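Mannonate dehydratase (Streptococcus suis, PDB 3BDK) probably catalyses the dehydration of D-mannonate to 2-dehydro-3-deoxy-D-gluconate, using ferrous iron or manganese, in pentose and glucuronate interconversion. Local coordinates at residues N98-I103 against L198-K203; S109-G114 against L206-E211; H138-G143 against G296-A301; G213-I218 against S249-I254; F243-D248 against L277-I282. One frame throughout, in Å; residues are numbered along the deposited sequence.

Interaction 1: N98-I103 against L198-K203; sequences NRDALI and LEYFIK
R99 lays its whole outer half over one face of the Y200 ring. Its CB points toward helix 191-210, and with chi1 at 71° CG sits between the backbone N and the carbonyl carbon, from where the chain runs out extended. CG already grazes the ring, 4.0 Å from Y200 CE2, and CD comes a little closer to the same edge. NE is next, 3.1 Å from Y200 CE2. CZ then stands over the CD2-CE2 side, 3.4 Å from the ring centroid, while NH2 lies over the middle of the ring, 3.3 Å from Y200 CD1, and NH1 hangs back on the CG-CD2 side. Guanidinium and ring planes differ by only 13°, a flat stack that is also a cation-pi contact. A long, planar cation suits this place because its methylenes and its charge can both use one aromatic face.

The partners belong to two helices of the outer layer of the TIM barrel, 99-114 and 191-210, whose axes here are 11.5 Å apart and cross at -41°. A gap of that width calls for large side chains.

Y200 is held at its tip as well. Its OH donates to D100 OD1 at 3.1 Å, meeting the carboxylate on the syn side but well out of its plane. Nearer the barrel, I103 takes over: CD1 touches the ring edge at Y200 CE2, 3.9 Å away, and CG1 lies 4.2 Å from F201 CD2. The F201 ring in turn meets Y106 edge-to-face and packs on I92 of helix 90-93.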
# COMPACT_ATOMS: atom_id res chain seq x y z
N ASN A 98 16.57 38.90 -22.24
CA ASN A 98 15.97 39.12 -20.92
C ASN A 98 16.04 37.96 -19.95
O ASN A 98 15.27 37.94 -19.00
CB ASN A 98 14.49 39.37 -21.13
CG ASN A 98 13.83 38.25 -21.93
OD1 ASN A 98 13.98 38.18 -23.15
ND2 ASN A 98 13.13 37.36 -21.24
N ARG A 99 16.91 36.98 -20.18
CA ARG A 99 16.93 35.81 -19.32
C ARG A 99 17.67 36.02 -18.02
O ARG A 99 17.28 35.45 -17.00
CB ARG A 99 17.45 34.56 -20.05
CG ARG A 99 18.95 34.53 -20.38
CD ARG A 99 19.27 33.35 -21.29
NE ARG A 99 20.59 33.45 -21.91
CZ ARG A 99 21.14 32.51 -22.67
NH1 ARG A 99 20.49 31.38 -22.92
NH2 ARG A 99 22.34 32.69 -23.19
N ASP A 100 18.72 36.84 -18.06
CA ASP A 100 19.64 37.06 -16.92
C ASP A 100 18.96 37.48 -15.63
O ASP A 100 19.29 36.98 -14.55
CB ASP A 100 20.71 38.09 -17.27
CG ASP A 100 21.97 37.45 -17.82
OD1 ASP A 100 22.29 36.32 -17.40
OD2 ASP A 100 22.63 38.09 -18.67
N ALA A 101 18.01 38.41 -15.76
CA ALA A 101 17.21 38.88 -14.64
C ALA A 101 16.34 37.74 -14.10
O ALA A 101 16.25 37.54 -12.89
CB ALA A 101 16.34 40.06 -15.09
N LEU A 102 15.71 36.98 -15.00
CA LEU A 102 14.87 35.86 -14.58
C LEU A 102 15.72 34.85 -13.81
O LEU A 102 15.33 34.41 -12.72
CB LEU A 102 14.12 35.24 -15.76
CG LEU A 102 13.13 36.23 -16.42
CD1 LEU A 102 12.94 35.96 -17.90
CD2 LEU A 102 11.78 36.28 -15.74
N ILE A 103 16.91 34.55 -14.34
CA ILE A 103 17.88 33.70 -13.65
C ILE A 103 18.29 34.30 -12.30
O ILE A 103 18.52 33.56 -11.33
CB ILE A 103 19.12 33.42 -14.53
CG1 ILE A 103 18.72 32.54 -15.73
CG2 ILE A 103 20.25 32.75 -13.72
CD1 ILE A 103 19.80 32.38 -16.78
N LEU A 198 20.14 25.34 -21.69
CA LEU A 198 20.18 24.65 -20.41
C LEU A 198 21.54 24.77 -19.79
O LEU A 198 21.67 25.03 -18.60
CB LEU A 198 19.83 23.17 -20.56
CG LEU A 198 19.97 22.25 -19.33
CD1 LEU A 198 19.04 22.65 -18.18
CD2 LEU A 198 19.74 20.80 -19.71
N GLU A 199 22.57 24.55 -20.60
CA GLU A 199 23.93 24.64 -20.12
C GLU A 199 24.20 26.02 -19.51
O GLU A 199 24.78 26.13 -18.43
CB GLU A 199 24.90 24.35 -21.24
CG GLU A 199 26.27 23.94 -20.73
CD GLU A 199 27.31 24.02 -21.80
OE1 GLU A 199 26.95 23.82 -22.99
OE2 GLU A 199 28.49 24.30 -21.46
N TYR A 200 23.75 27.06 -20.21
CA TYR A 200 23.84 28.42 -19.74
C TYR A 200 23.18 28.58 -18.38
O TYR A 200 23.76 29.18 -17.47
CB TYR A 200 23.15 29.34 -20.74
CG TYR A 200 23.31 30.83 -20.46
CD1 TYR A 200 24.43 31.53 -20.94
CD2 TYR A 200 22.35 31.53 -19.75
CE1 TYR A 200 24.57 32.89 -20.70
CE2 TYR A 200 22.48 32.89 -19.50
CZ TYR A 200 23.59 33.57 -19.99
OH TYR A 200 23.73 34.92 -19.75
N PHE A 201 21.98 28.03 -18.27
CA PHE A 201 21.19 28.03 -17.03
C PHE A 201 21.88 27.26 -15.90
O PHE A 201 21.95 27.74 -14.78
CB PHE A 201 19.80 27.44 -17.32
CG PHE A 201 18.92 27.27 -16.11
CD1 PHE A 201 18.67 26.00 -15.59
CD2 PHE A 201 18.28 28.37 -15.53
CE1 PHE A 201 17.84 25.83 -14.50
CE2 PHE A 201 17.44 28.21 -14.44
CZ PHE A 201 17.22 26.94 -13.91
N ILE A 202 22.41 26.09 -16.22
CA ILE A 202 23.07 25.23 -15.25
C ILE A 202 24.32 25.91 -14.67
O ILE A 202 24.40 26.13 -13.46
CB ILE A 202 23.41 23.83 -15.84
CG1 ILE A 202 22.14 22.98 -16.01
CG2 ILE A 202 24.42 23.09 -15.01
CD1 ILE A 202 21.27 22.81 -14.74
N LYS A 203 25.27 26.28 -15.53
CA LYS A 203 26.52 26.81 -14.99
C LYS A 203 26.29 28.13 -14.28
O LYS A 203 27.09 28.52 -13.45
CB LYS A 203 27.68 26.85 -16.01
CG LYS A 203 27.38 27.53 -17.34
CD LYS A 203 28.57 27.43 -18.31
CE LYS A 203 28.94 25.99 -18.57
NZ LYS A 203 27.72 25.13 -18.61

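Interaction 2: S109-G114 against L206-E211; sequences SIRNVG and LPTAEE
I110 and A209 make the inner part of this contact: the branch methyl CG2 of the isoleucine lies 3.6 Å from A209 CB and equally near A209 CA. Alanine suits the spot because its small side chain lets the isoleucine methyl come right up to the opposite backbone; the CA atoms of the two residues are 5.9 Å apart. Further out, R111 and T208 cross at about a right angle, with T208 CG2 over one face of the guanidinium, 3.6 Å from R111 NH2. The same nitrogen makes a salt bridge to E211 OE1 at 2.8 Å, lying in the guanidinium plane and with an N-H...O angle of 153°. A bend at chi3 (-59°) turns the arginine's end across to the other helix, while E211 reaches back with an extended chain.

Behind this first shell, I110 and A209 both rest on M216 of strand 215-218. On the far side of its helix, E210 is hydrogen-bonded to S249 and Y247. The two helix segments run almost parallel, 11° apart, with apolar residues turned to the strands and a charged pair toward solvent, as expected of adjacent helices around a TIM barrel.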
# COMPACT_ATOMS: atom_id res chain seq x y z
N SER A 109 15.83 32.28 -4.99
CA SER A 109 15.00 31.12 -4.67
C SER A 109 15.87 30.00 -4.12
O SER A 109 15.52 29.39 -3.10
CB SER A 109 14.25 30.63 -5.89
OG SER A 109 13.33 31.61 -6.31
N ILE A 110 17.01 29.76 -4.76
CA ILE A 110 17.90 28.69 -4.31
C ILE A 110 18.45 29.03 -2.94
O ILE A 110 18.62 28.14 -2.12
CB ILE A 110 19.10 28.43 -5.26
CG1 ILE A 110 18.74 28.60 -6.75
CG2 ILE A 110 19.72 27.07 -4.96
CD1 ILE A 110 17.84 27.54 -7.33
N ARG A 111 18.74 30.31 -2.71
CA ARG A 111 19.35 30.74 -1.45
C ARG A 111 18.32 30.76 -0.31
O ARG A 111 18.53 30.13 0.73
CB ARG A 111 20.08 32.09 -1.60
CG ARG A 111 21.55 31.98 -2.06
CD ARG A 111 22.25 33.38 -2.17
NE ARG A 111 21.56 34.26 -3.13
CZ ARG A 111 22.03 34.58 -4.33
NH1 ARG A 111 21.32 35.38 -5.12
NH2 ARG A 111 23.21 34.11 -4.75
N ASN A 112 17.21 31.46 -0.52
CA ASN A 112 16.06 31.41 0.38
C ASN A 112 15.64 29.98 0.82
O ASN A 112 15.30 29.75 1.98
CB ASN A 112 14.88 32.17 -0.24
CG ASN A 112 15.05 33.67 -0.13
OD1 ASN A 112 15.91 34.14 0.60
ND2 ASN A 112 14.22 34.42 -0.84
N VAL A 113 15.68 29.03 -0.13
CA VAL A 113 15.34 27.63 0.13
C VAL A 113 16.43 26.91 0.94
O VAL A 113 16.13 26.12 1.84
CB VAL A 113 15.01 26.89 -1.20
CG1 VAL A 113 15.10 25.37 -1.07
CG2 VAL A 113 13.63 27.32 -1.73
N GLY A 114 17.70 27.20 0.64
CA GLY A 114 18.82 26.74 1.49
C GLY A 114 18.73 27.36 2.88
O GLY A 114 19.20 26.76 3.86
N LEU A 206 24.40 26.60 -10.47
CA LEU A 206 24.96 25.57 -9.63
C LEU A 206 25.82 26.05 -8.46
O LEU A 206 25.55 25.68 -7.32
CB LEU A 206 25.65 24.48 -10.47
CG LEU A 206 24.78 23.24 -10.75
CD1 LEU A 206 24.96 22.16 -9.67
CD2 LEU A 206 23.30 23.57 -10.93
N PRO A 207 26.83 26.91 -8.71
CA PRO A 207 27.58 27.42 -7.56
C PRO A 207 26.64 28.09 -6.54
O PRO A 207 26.82 27.90 -5.34
CB PRO A 207 28.51 28.47 -8.18
CG PRO A 207 27.87 28.81 -9.51
CD PRO A 207 27.33 27.49 -9.97
N THR A 208 25.66 28.85 -7.03
CA THR A 208 24.60 29.42 -6.19
C THR A 208 23.95 28.36 -5.32
O THR A 208 23.59 28.62 -4.18
CB THR A 208 23.50 30.11 -7.06
OG1 THR A 208 24.10 30.98 -8.04
CG2 THR A 208 22.51 30.91 -6.20
N ALA A 209 23.82 27.14 -5.86
CA ALA A 209 23.14 26.03 -5.19
C ALA A 209 24.07 25.24 -4.30
O ALA A 209 23.65 24.75 -3.26
CB ALA A 209 22.48 25.11 -6.21
N GLU A 210 25.32 25.09 -4.71
CA GLU A 210 26.33 24.54 -3.81
C GLU A 210 26.58 25.54 -2.67
O GLU A 210 26.95 25.15 -1.56
CB GLU A 210 27.62 24.23 -4.55
CG GLU A 210 27.52 23.08 -5.54
CD GLU A 210 28.64 23.10 -6.57
OE1 GLU A 210 29.40 22.10 -6.64
OE2 GLU A 210 28.77 24.12 -7.29
N GLU A 211 26.35 26.83 -2.96
CA GLU A 211 26.51 27.89 -1.96
C GLU A 211 25.39 27.86 -0.90
O GLU A 211 25.59 28.30 0.23
CB GLU A 211 26.77 29.28 -2.64
CG GLU A 211 25.68 30.42 -2.64
CD GLU A 211 26.09 31.68 -3.51
OE1 GLU A 211 25.28 32.63 -3.69
OE2 GLU A 211 27.23 31.73 -4.04

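Interaction 3: H138-G143 against G296-A301; sequences HPLPDG and GFQETA
H138-G143 and G296-A301 do not pair as strands: even the closest CA pair, L140 CA and T300 CA, is 7.8 Å apart, and strand 145-150 lies between their strands in the sheet order, so side chains must span the distance. Q298 does most of this. Its CG is anti to the backbone N (chi1 179°) and the rest of the chain is extended, which carries the amide straight across to H138 and L140. Its NE2 comes to the edge of the H138 ring, 3.1 Å from CD2, with ring and amide planes 62° apart; this is a contact, not a hydrogen bond. A water satisfies the same NE2, accepting from it at 2.9 Å and donating to P139 O at 2.6 Å, and so ties the amide to the backbone. Q298 OE1 faces L140 CD2 at 3.4 Å and has a weak hydrogen bond from S146.

The contact belongs to the four-stranded antiparallel sheet set beside the barrel and to the hairpin loop at its edge. The hairpin joining 135-139 to 145-150 turns through a type I beta turn from L140 to G143, whose G143 N bonds L140 O at 2.9 Å. Glycine fits its last position, where phi is 92°.

The histidine's other edge is fixed by ND1 bonding to D135, and P139 CD lies over one ring face. L140 and Q298 lie alongside, pointing opposite ways, which brings L140 CD2 to 4.5 Å from T300 CG2; L140 also packs on K379 of the second subunit. The side chain of E299, salt-bridged to R133, is about 6 Å from the bound D-mannose.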
# COMPACT_ATOMS: atom_id res chain seq x y z
N HIS A 138 -8.80 7.58 -18.15
CA HIS A 138 -8.80 6.43 -19.05
C HIS A 138 -9.07 5.19 -18.23
O HIS A 138 -8.44 5.01 -17.18
CB HIS A 138 -7.47 6.30 -19.81
CG HIS A 138 -7.60 5.62 -21.14
ND1 HIS A 138 -8.42 6.10 -22.14
CD2 HIS A 138 -7.01 4.51 -21.64
CE1 HIS A 138 -8.34 5.31 -23.19
NE2 HIS A 138 -7.48 4.34 -22.92
N PRO A 139 -10.04 4.36 -18.67
CA PRO A 139 -10.39 3.13 -17.92
C PRO A 139 -9.27 2.10 -17.83
O PRO A 139 -8.53 1.91 -18.78
CB PRO A 139 -11.60 2.53 -18.71
CG PRO A 139 -12.13 3.70 -19.55
CD PRO A 139 -10.89 4.55 -19.86
N LEU A 140 -9.14 1.49 -16.65
CA LEU A 140 -8.28 0.32 -16.43
C LEU A 140 -9.16 -0.95 -16.28
O LEU A 140 -10.36 -0.84 -16.00
CB LEU A 140 -7.40 0.54 -15.19
CG LEU A 140 -6.21 1.51 -15.36
CD1 LEU A 140 -5.70 2.00 -14.03
CD2 LEU A 140 -5.08 0.88 -16.12
N PRO A 141 -8.58 -2.14 -16.51
CA PRO A 141 -9.26 -3.44 -16.35
C PRO A 141 -10.04 -3.62 -15.05
O PRO A 141 -11.08 -4.27 -15.07
CB PRO A 141 -8.12 -4.44 -16.40
CG PRO A 141 -7.17 -3.81 -17.32
CD PRO A 141 -7.19 -2.34 -16.98
N ASP A 142 -9.56 -3.08 -13.94
CA ASP A 142 -10.27 -3.28 -12.68
C ASP A 142 -11.43 -2.29 -12.46
O ASP A 142 -12.05 -2.29 -11.38
CB ASP A 142 -9.31 -3.32 -11.47
CG ASP A 142 -8.61 -1.98 -11.22
OD1 ASP A 142 -9.04 -0.96 -11.76
OD2 ASP A 142 -7.62 -1.97 -10.46
N GLY A 143 -11.70 -1.45 -13.47
CA GLY A 143 -12.81 -0.45 -13.39
C GLY A 143 -12.42 0.92 -12.86
O GLY A 143 -13.18 1.88 -13.02
N GLY A 296 1.87 4.75 -27.37
CA GLY A 296 1.82 5.70 -26.26
C GLY A 296 1.95 4.95 -24.95
O GLY A 296 2.76 4.02 -24.82
N PHE A 297 1.15 5.35 -23.96
CA PHE A 297 1.32 4.81 -22.62
C PHE A 297 0.18 5.17 -21.71
O PHE A 297 -0.57 6.12 -21.96
CB PHE A 297 2.65 5.28 -22.01
CG PHE A 297 2.72 6.76 -21.77
CD1 PHE A 297 3.21 7.60 -22.75
CD2 PHE A 297 2.33 7.30 -20.56
CE1 PHE A 297 3.28 8.98 -22.54
CE2 PHE A 297 2.39 8.69 -20.35
CZ PHE A 297 2.88 9.52 -21.35
N GLN A 298 0.06 4.39 -20.63
CA GLN A 298 -0.97 4.58 -19.64
C GLN A 298 -0.43 4.31 -18.25
O GLN A 298 0.22 3.28 -18.00
CB GLN A 298 -2.15 3.66 -19.90
CG GLN A 298 -3.23 3.85 -18.82
CD GLN A 298 -4.59 3.34 -19.16
OE1 GLN A 298 -5.50 3.47 -18.36
NE2 GLN A 298 -4.76 2.77 -20.34
N GLU A 299 -0.70 5.25 -17.34
CA GLU A 299 -0.33 5.11 -15.94
C GLU A 299 -1.15 3.98 -15.30
O GLU A 299 -2.34 3.83 -15.59
CB GLU A 299 -0.56 6.42 -15.21
CG GLU A 299 0.35 7.52 -15.72
CD GLU A 299 0.25 8.85 -14.97
OE1 GLU A 299 -0.10 8.86 -13.75
OE2 GLU A 299 0.54 9.89 -15.62
N THR A 300 -0.50 3.22 -14.43
CA THR A 300 -1.14 2.08 -13.78
C THR A 300 -1.01 2.16 -12.28
O THR A 300 -0.54 3.15 -11.73
CB THR A 300 -0.54 0.72 -14.26
OG1 THR A 300 0.83 0.62 -13.86
CG2 THR A 300 -0.65 0.57 -15.77
N ALA A 301 -1.43 1.10 -11.61
CA ALA A 301 -1.20 0.92 -10.18
C ALA A 301 0.29 0.76 -9.98
O ALA A 301 0.99 0.35 -10.91
CB ALA A 301 -1.92 -0.33 -9.70
O HOH W 1 -6.70 0.60 -20.01

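Interaction 4: G213-I218 against S249-I254; sequences GVKMAI and SEHNGI
M216 and G253 carry the backbone ladder between two parallel strands. M216 N donates to H251 O at 2.9 Å, and M216 O accepts from G253 N at the same distance, though that bond is bent to 130° and its donor sits above the carbonyl plane. G253 O then accepts from I218 N at 3.0 Å. Thus both backbone polar atoms of M216 and both of G253 are satisfied across this pair of strands, G253 bonding to the residues on either side of A217. Its oxygen also receives the CA-H of A217, 3.2 Å from A217 CA. Glycine suits G253 because, with no side chain, it lets M216 O lie close. The alternate residues K215 and A217 turn their backbone bonds the other way, to V121, K215 also to P119.

Before the ladder begins, a type I turn from S249 to N252 is closed by N252 N bonding S249 O at 2.7 Å, with a weak bond from H251 N to S249 OG. That hydroxyl is also hydrogen-bonded to E210, and N252 ND2 to F243 O. K215 crosses the H251 ring at about a right angle, its CG over the centre of one face, 4.2 Å from the centroid, in a CH-pi contact. At one edge the ring nears V214 O, 3.3 Å from H251 CD2.

At the other end of the ladder, I218 CG2 and I254 CG2 meet at 3.7 Å. Strands 215-218 and 252-257 are neighbours in the barrel, joined by helix 237-245 in a beta-alpha-beta unit; strand 120-123 flanks one side and 282-286 the other, while M216 and I218 turn outward to pack under helix 191-210, M216 also meeting helix 99-114.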
# COMPACT_ATOMS: atom_id res chain seq x y z
N GLY A 213 23.70 24.80 -0.03
CA GLY A 213 23.52 23.41 0.41
C GLY A 213 22.53 22.57 -0.41
O GLY A 213 22.58 21.33 -0.38
N VAL A 214 21.65 23.27 -1.13
CA VAL A 214 20.55 22.70 -1.92
C VAL A 214 21.01 21.90 -3.14
O VAL A 214 21.81 22.41 -3.94
CB VAL A 214 19.65 23.86 -2.44
CG1 VAL A 214 18.53 23.34 -3.32
CG2 VAL A 214 19.08 24.68 -1.29
N LYS A 215 20.50 20.68 -3.31
CA LYS A 215 20.82 19.85 -4.49
C LYS A 215 19.72 19.91 -5.56
O LYS A 215 18.52 19.72 -5.25
CB LYS A 215 21.07 18.38 -4.14
CG LYS A 215 22.04 18.13 -3.00
CD LYS A 215 22.36 16.66 -2.87
CE LYS A 215 22.51 16.27 -1.39
NZ LYS A 215 23.17 14.94 -1.21
N MET A 216 20.11 20.16 -6.80
CA MET A 216 19.16 20.27 -7.90
C MET A 216 18.88 18.91 -8.53
O MET A 216 19.76 18.06 -8.62
CB MET A 216 19.68 21.25 -8.96
CG MET A 216 20.03 22.62 -8.41
SD MET A 216 18.67 23.39 -7.52
CE MET A 216 17.68 24.02 -8.88
N ALA A 217 17.64 18.71 -8.97
CA ALA A 217 17.21 17.42 -9.48
C ALA A 217 16.16 17.58 -10.58
O ALA A 217 15.02 17.97 -10.31
CB ALA A 217 16.67 16.55 -8.35
N ILE A 218 16.55 17.28 -11.81
CA ILE A 218 15.76 17.67 -12.98
C ILE A 218 14.72 16.60 -13.31
O ILE A 218 15.06 15.46 -13.60
CB ILE A 218 16.65 17.90 -14.21
CG1 ILE A 218 15.81 18.33 -15.41
CG2 ILE A 218 17.46 16.65 -14.53
CD1 ILE A 218 17.05 19.64 -17.09
N SER A 249 29.04 17.69 -10.77
CA SER A 249 28.97 17.97 -9.34
C SER A 249 27.76 17.27 -8.75
O SER A 249 26.65 17.33 -9.31
CB SER A 249 28.88 19.48 -9.10
OG SER A 249 28.46 19.78 -7.78
N GLU A 250 27.96 16.63 -7.61
CA GLU A 250 26.89 15.86 -6.97
C GLU A 250 25.62 16.70 -6.70
O GLU A 250 24.55 16.15 -6.62
CB GLU A 250 27.44 15.07 -5.76
CG GLU A 250 28.02 13.65 -6.19
CD GLU A 250 29.49 13.29 -5.77
OE1 GLU A 250 30.41 14.15 -5.87
OE2 GLU A 250 29.74 12.11 -5.40
N HIS A 251 25.76 18.03 -6.67
CA HIS A 251 24.62 18.98 -6.55
C HIS A 251 23.84 19.23 -7.85
O HIS A 251 22.80 19.92 -7.84
CB HIS A 251 25.14 20.32 -6.03
CG HIS A 251 25.40 20.34 -4.56
ND1 HIS A 251 26.29 19.48 -3.94
CD2 HIS A 251 24.87 21.10 -3.57
CE1 HIS A 251 26.29 19.71 -2.64
NE2 HIS A 251 25.44 20.69 -2.39
N ASN A 252 24.37 18.70 -8.96
CA ASN A 252 23.75 18.71 -10.29
C ASN A 252 23.23 17.32 -10.56
O ASN A 252 23.99 16.44 -10.97
CB ASN A 252 24.80 19.08 -11.35
CG ASN A 252 24.21 19.28 -12.74
OD1 ASN A 252 23.19 19.96 -12.91
ND2 ASN A 252 24.87 18.70 -13.75
N GLY A 253 21.94 17.11 -10.31
CA GLY A 253 21.34 15.78 -10.37
C GLY A 253 20.00 15.67 -11.09
O GLY A 253 19.48 16.64 -11.67
N ILE A 254 19.46 14.47 -11.06
CA ILE A 254 18.18 14.18 -11.68
C ILE A 254 17.14 13.78 -10.64
O ILE A 254 17.47 13.39 -9.50
CB ILE A 254 18.30 13.04 -12.71
CG1 ILE A 254 18.77 11.75 -12.03
CG2 ILE A 254 19.24 13.44 -13.86
CD1 ILE A 254 18.86 10.58 -12.93

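Interaction 5: F243-D248 against L277-I282; sequences FLNLYD and LKRNRI
N245 OD1 is gripped by two nitrogens of one arginine, R279 NH2 at 2.9 Å and R279 NH1 at 3.0 Å. The guanidinium meets it end-on and in its own plane. NH1 lies nearly along the amide C=O direction, while NH2 comes in from a tilt. NH1 is also salt-bridged to D248, but the modelled separation is too short for its geometry to be trusted. A planar donor with several N-H groups suits a spot where an amide oxygen and a carboxylate gather at one edge. The guanidinium is further steadied by L244 CB, lying over one face 3.7 Å from R279 NH2, and by Y275, hydrogen-bonded to the same nitrogen. A bend at chi3 (66°) turns the group across to helix 237-245.

R279 sits just where helix 269-278 stops. The helix ends in a Schellman motif, with N280 at the C-prime position: phi there is 53°, a left-handed value that asparagine tolerates well, N280 N bonds L277 O at 2.7 Å, and R281 N reaches back to A276 O. The chain then enters barrel strand 282-286.

R281, next along, uses its aliphatic part instead. Bent at chi2, it sets CG against L244 CG at 3.6 Å, and leucine is apt here because its branches spread over the methylenes. Its guanidinium, less surely placed, lies near D248, where any attraction to the carboxylate is probably only electrostatic.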
# COMPACT_ATOMS: atom_id res chain seq x y z
N PHE A 243 23.72 15.44 -19.32
CA PHE A 243 23.19 16.45 -18.41
C PHE A 243 24.05 16.52 -17.17
O PHE A 243 24.40 17.61 -16.68
CB PHE A 243 21.76 16.17 -17.98
CG PHE A 243 21.27 17.13 -16.93
CD1 PHE A 243 20.73 18.35 -17.30
CD2 PHE A 243 21.39 16.82 -15.58
CE1 PHE A 243 20.29 19.25 -16.34
CE2 PHE A 243 20.97 17.71 -14.62
CZ PHE A 243 20.42 18.93 -15.00
N LEU A 244 24.38 15.35 -16.65
CA LEU A 244 25.32 15.26 -15.57
C LEU A 244 26.54 16.09 -15.97
O LEU A 244 26.92 17.01 -15.23
CB LEU A 244 25.62 13.79 -15.24
CG LEU A 244 24.74 13.13 -14.14
CD1 LEU A 244 23.38 13.80 -13.87
CD2 LEU A 244 24.54 11.60 -14.29
N ASN A 245 27.08 15.85 -17.17
CA ASN A 245 28.36 16.44 -17.57
C ASN A 245 28.39 17.95 -17.77
O ASN A 245 29.48 18.52 -17.85
CB ASN A 245 28.95 15.69 -18.76
CG ASN A 245 29.26 14.24 -18.44
OD1 ASN A 245 29.19 13.80 -17.28
ND2 ASN A 245 29.61 13.48 -19.46
N LEU A 246 27.23 18.59 -17.84
CA LEU A 246 27.14 20.06 -17.89
C LEU A 246 27.79 20.75 -16.69
O LEU A 246 28.08 21.96 -16.72
CB LEU A 246 25.68 20.52 -17.99
CG LEU A 246 24.80 20.09 -19.17
CD1 LEU A 246 23.34 20.38 -18.89
CD2 LEU A 246 25.25 20.77 -20.45
N TYR A 247 28.03 19.98 -15.63
CA TYR A 247 28.52 20.48 -14.36
C TYR A 247 28.67 19.26 -13.46
O TYR A 247 27.79 18.97 -12.64
CB TYR A 247 27.50 21.45 -13.77
CG TYR A 247 28.04 22.36 -12.70
CD1 TYR A 247 28.08 21.96 -11.36
CD2 TYR A 247 28.49 23.64 -13.01
CE1 TYR A 247 28.58 22.81 -10.37
CE2 TYR A 247 28.98 24.50 -12.03
CZ TYR A 247 29.03 24.07 -10.71
OH TYR A 247 29.51 24.92 -9.75
N ASP A 248 29.78 18.54 -13.64
CA ASP A 248 30.05 17.30 -12.92
C ASP A 248 30.19 17.52 -11.42
O ASP A 248 31.30 17.55 -10.86
CB ASP A 248 31.29 16.60 -13.48
CG ASP A 248 31.50 15.23 -12.87
OD1 ASP A 248 30.81 14.28 -13.28
OD2 ASP A 248 32.35 15.10 -11.97
N LEU A 277 23.01 5.96 -10.16
CA LEU A 277 23.39 5.68 -8.78
C LEU A 277 24.91 5.57 -8.64
O LEU A 277 25.48 6.18 -7.75
CB LEU A 277 22.70 4.41 -8.24
CG LEU A 277 21.20 4.41 -7.93
CD1 LEU A 277 20.78 2.98 -7.70
CD2 LEU A 277 20.81 5.30 -6.76
N LYS A 278 25.55 4.80 -9.53
CA LYS A 278 27.02 4.66 -9.52
C LYS A 278 27.70 6.02 -9.62
O LYS A 278 28.84 6.17 -9.21
CB LYS A 278 27.51 3.79 -10.67
CG LYS A 278 27.20 2.32 -10.53
CD LYS A 278 27.81 1.50 -11.67
CE LYS A 278 27.98 0.04 -11.25
NZ LYS A 278 28.49 -0.90 -12.31
N ARG A 279 27.02 7.01 -10.16
CA ARG A 279 27.60 8.34 -10.23
C ARG A 279 27.18 9.24 -9.07
O ARG A 279 27.53 10.42 -9.06
CB ARG A 279 27.29 9.01 -11.58
CG ARG A 279 28.15 8.45 -12.71
CD ARG A 279 28.08 9.33 -13.94
NE ARG A 279 28.67 10.66 -13.75
CZ ARG A 279 28.75 11.59 -14.70
NH1 ARG A 279 29.30 12.76 -14.43
NH2 ARG A 279 28.29 11.36 -15.92
N ASN A 280 26.47 8.69 -8.10
CA ASN A 280 25.91 9.46 -6.98
C ASN A 280 25.09 10.64 -7.49
O ASN A 280 25.28 11.79 -7.07
CB ASN A 280 27.02 9.91 -6.00
CG ASN A 280 26.46 10.41 -4.65
OD1 ASN A 280 25.83 9.65 -3.91
ND2 ASN A 280 26.68 11.70 -4.34
N ARG A 281 24.17 10.37 -8.41
CA ARG A 281 23.50 11.47 -9.07
C ARG A 281 21.97 11.44 -9.00
O ARG A 281 21.29 12.21 -9.69
CB ARG A 281 24.01 11.62 -10.52
CG ARG A 281 25.40 12.29 -10.65
CD ARG A 281 25.47 13.58 -9.81
NE ARG A 281 26.72 14.33 -9.95
CZ ARG A 281 27.91 13.92 -9.49
NH1 ARG A 281 28.03 12.75 -8.87
NH2 ARG A 281 28.97 14.69 -9.66
N ILE A 282 21.43 10.56 -8.18
CA ILE A 282 20.01 10.58 -7.90
C ILE A 282 19.80 11.43 -6.65
O ILE A 282 20.25 11.06 -5.58
CB ILE A 282 19.41 9.17 -7.71
CG1 ILE A 282 19.79 8.25 -8.87
CG2 ILE A 282 17.91 9.27 -7.56
CD1 ILE A 282 18.73 7.19 -9.20

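Interactions 1 and 2 hold the same two helices, 99-114 and 191-210, at successive places: the first bridges a wide gap with a cation-pi stack, the second a closer approach with an isoleucine against an alanine, and a salt bridge. Interaction 4 is the barrel wall beneath them, buried and carried by backbone bonds; it also touches interaction 2 through a side-chain bond. Interaction 5 lies 8 Å from interaction 4, centre to centre, at the ends of the next helices, where charged side chains near the surface do the work. Interaction 3 stands apart, on the opposite side of the chain's centre from all the others, in the antiparallel sheet, using an amide, a water and packing.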